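Local coordinates for secreted protein (Streptomyces lividans TK24, PDB 5LXZ), which is a secreted copper metalloradical protein, probably an oxidase of the galactose oxidase-like AA5 family, at residues A[238-246]-A[277-288]. The protein carries 1 engineered substitution. Sequence-based numbering, arbitrary orientation.
Sequences KVDPMHEAR and EVYDPKTKAWTY
Glu-277 holds three groups of the 238-246 loop with its one carboxylate. Glu-277 OE1 accepts the backbone N of His-243 at 2.7 Å, from the syn side. Glu-277 OE2 takes two donors: the N of Glu-244 on its syn lone pair, and Arg-246 NH2 on its anti lone pair at 2.8 Å. The latter is a salt bridge, and the same NH2 also bonds Lys-275 O. Tyr-279 sets its ring end crosswise against the methyls of Val-239, with CE1 3.9 Å from CG2; its hydroxyl bonds Glu-228. The strands 277-280 and 285-288 form a hairpin, the outer half of a four-stranded antiparallel sheet that makes a Kelch propeller blade. The 238-246 loop leads from the preceding sheet into this blade. Trp-286 stands between Met-242 and Tyr-279. CG of Met-242 lies over the centre of the six-membered ring of Trp-286 in a CH-pi contact, 3.6 Å from its centroid, and SD adds a Met-aromatic contact. Trp-286 NE1 donates to Asp-240 O at 2.8 Å, bent to 131°. A leucine in place of Trp-286 would probably leave Asp-240 O without this donor and Met-242 without its aromatic face. Trp-286 O accepts from His-243 NE2 at 2.9 Å. That imidazole forms an offset stack with Tyr-288, the planes 28° apart. With CG anti to its carbonyl carbon (chi1 -77°), the end of Tyr-288 comes close to the loop, and its OH donates to Glu-244 OE2 at 2.6 Å, in the plane of the tyrosine ring.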
loop_
_atom_site.group_PDB
_atom_site.type_symbol
_atom_site.label_atom_id
_atom_site.label_comp_id
_atom_site.label_asym_id
_atom_site.label_seq_id
_atom_site.Cartn_x
_atom_site.Cartn_y
_atom_site.Cartn_z
ATOM N N LYS A 238 -3.784 20.384 -8.909
ATOM C CA LYS A 238 -5.087 19.786 -8.974
ATOM C C LYS A 238 -5.376 19.310 -10.401
ATOM O O LYS A 238 -5.092 20.029 -11.373
ATOM C CB LYS A 238 -6.158 20.814 -8.574
ATOM C CG LYS A 238 -7.561 20.245 -8.496
ATOM C CD LYS A 238 -8.490 21.205 -7.747
ATOM C CE LYS A 238 -9.781 20.548 -7.308
ATOM N NZ LYS A 238 -10.651 20.177 -8.453
ATOM N N VAL A 239 -5.868 18.084 -10.525
ATOM C CA VAL A 239 -6.371 17.542 -11.768
ATOM C C VAL A 239 -7.811 17.143 -11.585
ATOM O O VAL A 239 -8.382 17.337 -10.524
ATOM C CB VAL A 239 -5.462 16.374 -12.280
ATOM C CG1 VAL A 239 -4.055 16.903 -12.565
ATOM C CG2 VAL A 239 -5.482 15.139 -11.366
ATOM N N ASP A 240 -8.420 16.517 -12.592
ATOM C CA ASP A 240 -9.835 16.150 -12.407
ATOM C C ASP A 240 -9.990 15.200 -11.226
ATOM O O ASP A 240 -9.158 14.277 -11.079
ATOM C CB ASP A 240 -10.415 15.442 -13.624
ATOM C CG ASP A 240 -10.722 16.362 -14.768
ATOM O OD1 ASP A 240 -10.308 17.558 -14.760
ATOM O OD2 ASP A 240 -11.305 15.809 -15.728
ATOM N N PRO A 241 -11.044 15.389 -10.423
ATOM C CA PRO A 241 -11.331 14.390 -9.402
ATOM C C PRO A 241 -11.802 13.073 -10.028
ATOM O O PRO A 241 -12.320 13.043 -11.139
ATOM C CB PRO A 241 -12.472 15.024 -8.629
ATOM C CG PRO A 241 -13.214 15.864 -9.638
ATOM C CD PRO A 241 -12.100 16.443 -10.450
ATOM N N MET A 242 -11.596 11.981 -9.301
ATOM C CA MET A 242 -12.179 10.716 -9.676
ATOM C C MET A 242 -13.713 10.789 -9.654
ATOM O O MET A 242 -14.304 11.639 -8.976
ATOM C CB MET A 242 -11.739 9.606 -8.713
ATOM C CG MET A 242 -10.276 9.348 -8.799
ATOM S SD MET A 242 -9.736 8.030 -7.690
ATOM C CE MET A 242 -10.149 8.735 -6.104
ATOM N N HIS A 243 -14.347 9.892 -10.396
ATOM C CA HIS A 243 -15.797 9.739 -10.281
ATOM C C HIS A 243 -16.207 9.217 -8.919
ATOM O O HIS A 243 -17.187 9.667 -8.330
ATOM C CB HIS A 243 -16.297 8.828 -11.382
ATOM C CG HIS A 243 -16.074 9.379 -12.749
ATOM N ND1 HIS A 243 -16.963 10.245 -13.344
ATOM C CD2 HIS A 243 -15.055 9.229 -13.617
ATOM C CE1 HIS A 243 -16.497 10.590 -14.530
ATOM N NE2 HIS A 243 -15.350 9.977 -14.725
ATOM N N GLU A 244 -15.464 8.222 -8.417
ATOM C CA GLU A 244 -15.724 7.624 -7.123
ATOM C C GLU A 244 -14.879 8.244 -6.026
ATOM O O GLU A 244 -13.702 8.508 -6.215
ATOM C CB GLU A 244 -15.421 6.138 -7.160
ATOM C CG GLU A 244 -16.255 5.347 -8.142
ATOM C CD GLU A 244 -17.713 5.224 -7.721
ATOM O OE1 GLU A 244 -17.986 5.081 -6.502
ATOM O OE2 GLU A 244 -18.603 5.230 -8.617
ATOM N N ALA A 245 -15.485 8.463 -4.865
ATOM C CA ALA A 245 -14.755 8.780 -3.652
ATOM C C ALA A 245 -14.064 7.498 -3.196
ATOM O O ALA A 245 -14.680 6.429 -3.214
ATOM C CB ALA A 245 -15.712 9.269 -2.600
ATOM N N ARG A 246 -12.783 7.605 -2.837
ATOM C CA ARG A 246 -12.002 6.431 -2.467
ATOM C C ARG A 246 -11.012 6.765 -1.373
ATOM O O ARG A 246 -10.085 7.519 -1.592
ATOM C CB ARG A 246 -11.227 5.865 -3.665
ATOM C CG ARG A 246 -12.052 5.594 -4.924
ATOM C CD ARG A 246 -11.076 5.159 -6.026
ATOM N NE ARG A 246 -11.771 5.083 -7.290
ATOM C CZ ARG A 246 -12.416 4.011 -7.759
ATOM N NH1 ARG A 246 -12.403 2.857 -7.143
ATOM N NH2 ARG A 246 -13.081 4.061 -8.912
ATOM N N GLU A 277 -11.727 2.946 -12.387
ATOM C CA GLU A 277 -11.589 4.034 -13.315
ATOM C C GLU A 277 -10.177 4.205 -13.755
ATOM O O GLU A 277 -9.247 3.716 -13.122
ATOM C CB GLU A 277 -12.162 5.346 -12.801
ATOM C CG GLU A 277 -11.722 5.854 -11.500
ATOM C CD GLU A 277 -12.781 6.898 -10.997
ATOM O OE1 GLU A 277 -13.054 7.917 -11.728
ATOM O OE2 GLU A 277 -13.402 6.709 -9.912
ATOM N N VAL A 278 -10.004 4.861 -14.886
ATOM C CA VAL A 278 -8.712 5.023 -15.494
ATOM C C VAL A 278 -8.436 6.485 -15.693
ATOM O O VAL A 278 -9.261 7.176 -16.293
ATOM C CB VAL A 278 -8.619 4.247 -16.814
ATOM C CG1 VAL A 278 -7.319 4.519 -17.496
ATOM C CG2 VAL A 278 -8.823 2.751 -16.584
ATOM N N TYR A 279 -7.258 6.926 -15.277
ATOM C CA TYR A 279 -6.761 8.273 -15.506
ATOM C C TYR A 279 -5.909 8.260 -16.745
ATOM O O TYR A 279 -4.963 7.490 -16.836
ATOM C CB TYR A 279 -5.882 8.699 -14.341
ATOM C CG TYR A 279 -5.347 10.110 -14.404
ATOM C CD1 TYR A 279 -6.185 11.187 -14.152
ATOM C CD2 TYR A 279 -4.021 10.371 -14.696
ATOM C CE1 TYR A 279 -5.693 12.456 -14.135
ATOM C CE2 TYR A 279 -3.515 11.657 -14.668
ATOM C CZ TYR A 279 -4.359 12.685 -14.378
ATOM O OH TYR A 279 -3.816 13.942 -14.341
ATOM N N ASP A 280 -6.228 9.135 -17.702
ATOM C CA ASP A 280 -5.384 9.305 -18.859
ATOM C C ASP A 280 -4.507 10.511 -18.626
ATOM O O ASP A 280 -4.995 11.645 -18.584
ATOM C CB ASP A 280 -6.297 9.547 -20.067
ATOM C CG ASP A 280 -5.526 9.652 -21.349
ATOM O OD1 ASP A 280 -4.297 9.744 -21.307
ATOM O OD2 ASP A 280 -6.223 9.614 -22.402
ATOM N N PRO A 281 -3.191 10.351 -18.439
ATOM C CA PRO A 281 -2.327 11.507 -18.194
ATOM C C PRO A 281 -2.330 12.561 -19.316
ATOM O O PRO A 281 -2.034 13.723 -19.072
ATOM C CB PRO A 281 -0.933 10.888 -18.050
ATOM C CG PRO A 281 -1.225 9.485 -17.697
ATOM C CD PRO A 281 -2.441 9.072 -18.398
ATOM N N LYS A 282 -2.683 12.116 -20.507
ATOM C CA LYS A 282 -2.729 13.052 -21.659
ATOM C C LYS A 282 -3.934 13.971 -21.611
ATOM O O LYS A 282 -3.893 15.073 -22.161
ATOM C CB LYS A 282 -2.724 12.290 -22.978
ATOM C CG LYS A 282 -1.413 11.568 -23.228
ATOM C CD LYS A 282 -1.440 10.802 -24.529
ATOM C CE LYS A 282 -0.045 10.293 -24.878
ATOM N NZ LYS A 282 -0.046 9.614 -26.220
ATOM N N THR A 283 -5.004 13.552 -20.970
ATOM C CA THR A 283 -6.189 14.413 -20.798
ATOM C C THR A 283 -6.395 14.942 -19.393
ATOM O O THR A 283 -7.216 15.817 -19.178
ATOM C CB THR A 283 -7.453 13.697 -21.198
ATOM O OG1 THR A 283 -7.615 12.559 -20.344
ATOM C CG2 THR A 283 -7.389 13.211 -22.618
ATOM N N LYS A 284 -5.677 14.372 -18.425
ATOM C CA LYS A 284 -5.841 14.711 -17.006
ATOM C C LYS A 284 -7.279 14.458 -16.540
ATOM O O LYS A 284 -7.778 15.145 -15.659
ATOM C CB LYS A 284 -5.332 16.120 -16.669
ATOM C CG LYS A 284 -3.852 16.300 -16.942
ATOM C CD LYS A 284 -3.440 17.751 -16.735
ATOM C CE LYS A 284 -1.930 18.012 -16.906
ATOM N NZ LYS A 284 -1.255 17.258 -17.976
ATOM N N ALA A 285 -7.874 13.414 -17.098
ATOM C CA ALA A 285 -9.242 13.051 -16.819
ATOM C C ALA A 285 -9.427 11.584 -16.561
ATOM O O ALA A 285 -8.572 10.776 -16.953
ATOM C CB ALA A 285 -10.141 13.485 -17.982
ATOM N N TRP A 286 -10.512 11.260 -15.871
ATOM C CA TRP A 286 -10.861 9.891 -15.469
ATOM C C TRP A 286 -12.070 9.337 -16.242
ATOM O O TRP A 286 -13.019 10.067 -16.509
ATOM C CB TRP A 286 -11.211 9.840 -14.006
ATOM C CG TRP A 286 -10.136 10.264 -13.076
ATOM C CD1 TRP A 286 -9.880 11.557 -12.624
ATOM C CD2 TRP A 286 -9.191 9.420 -12.420
ATOM N NE1 TRP A 286 -8.817 11.536 -11.742
ATOM C CE2 TRP A 286 -8.378 10.248 -11.608
ATOM C CE3 TRP A 286 -8.935 8.038 -12.448
ATOM C CZ2 TRP A 286 -7.330 9.738 -10.851
ATOM C CZ3 TRP A 286 -7.937 7.536 -11.660
ATOM C CH2 TRP A 286 -7.162 8.372 -10.868
ATOM N N THR A 287 -12.037 8.048 -16.549
ATOM C CA THR A 287 -13.092 7.352 -17.273
ATOM C C THR A 287 -13.357 6.034 -16.551
ATOM O O THR A 287 -12.395 5.306 -16.306
ATOM C CB THR A 287 -12.660 7.052 -18.724
ATOM O OG1 THR A 287 -12.118 8.232 -19.335
ATOM C CG2 THR A 287 -13.834 6.505 -19.555
ATOM N N TYR A 288 -14.593 5.698 -16.296
ATOM C CA TYR A 288 -14.916 4.385 -15.764
ATOM C C TYR A 288 -14.530 3.273 -16.714
ATOM O O TYR A 288 -14.641 3.419 -17.937
ATOM C CB TYR A 288 -16.383 4.218 -15.475
ATOM C CG TYR A 288 -16.917 4.856 -14.257
ATOM C CD1 TYR A 288 -16.663 4.334 -13.009
ATOM C CD2 TYR A 288 -17.731 5.960 -14.332
ATOM C CE1 TYR A 288 -17.164 4.912 -11.873
ATOM C CE2 TYR A 288 -18.312 6.513 -13.190
ATOM C CZ TYR A 288 -18.039 5.981 -11.962
ATOM O OH TYR A 288 -18.567 6.550 -10.838
HETATM O O HOH W 1 -12.425 13.334 -15.268
HETATM O O HOH W 2 -7.630 17.577 -15.012
HETATM O O HOH W 3 -8.919 17.650 -17.570
#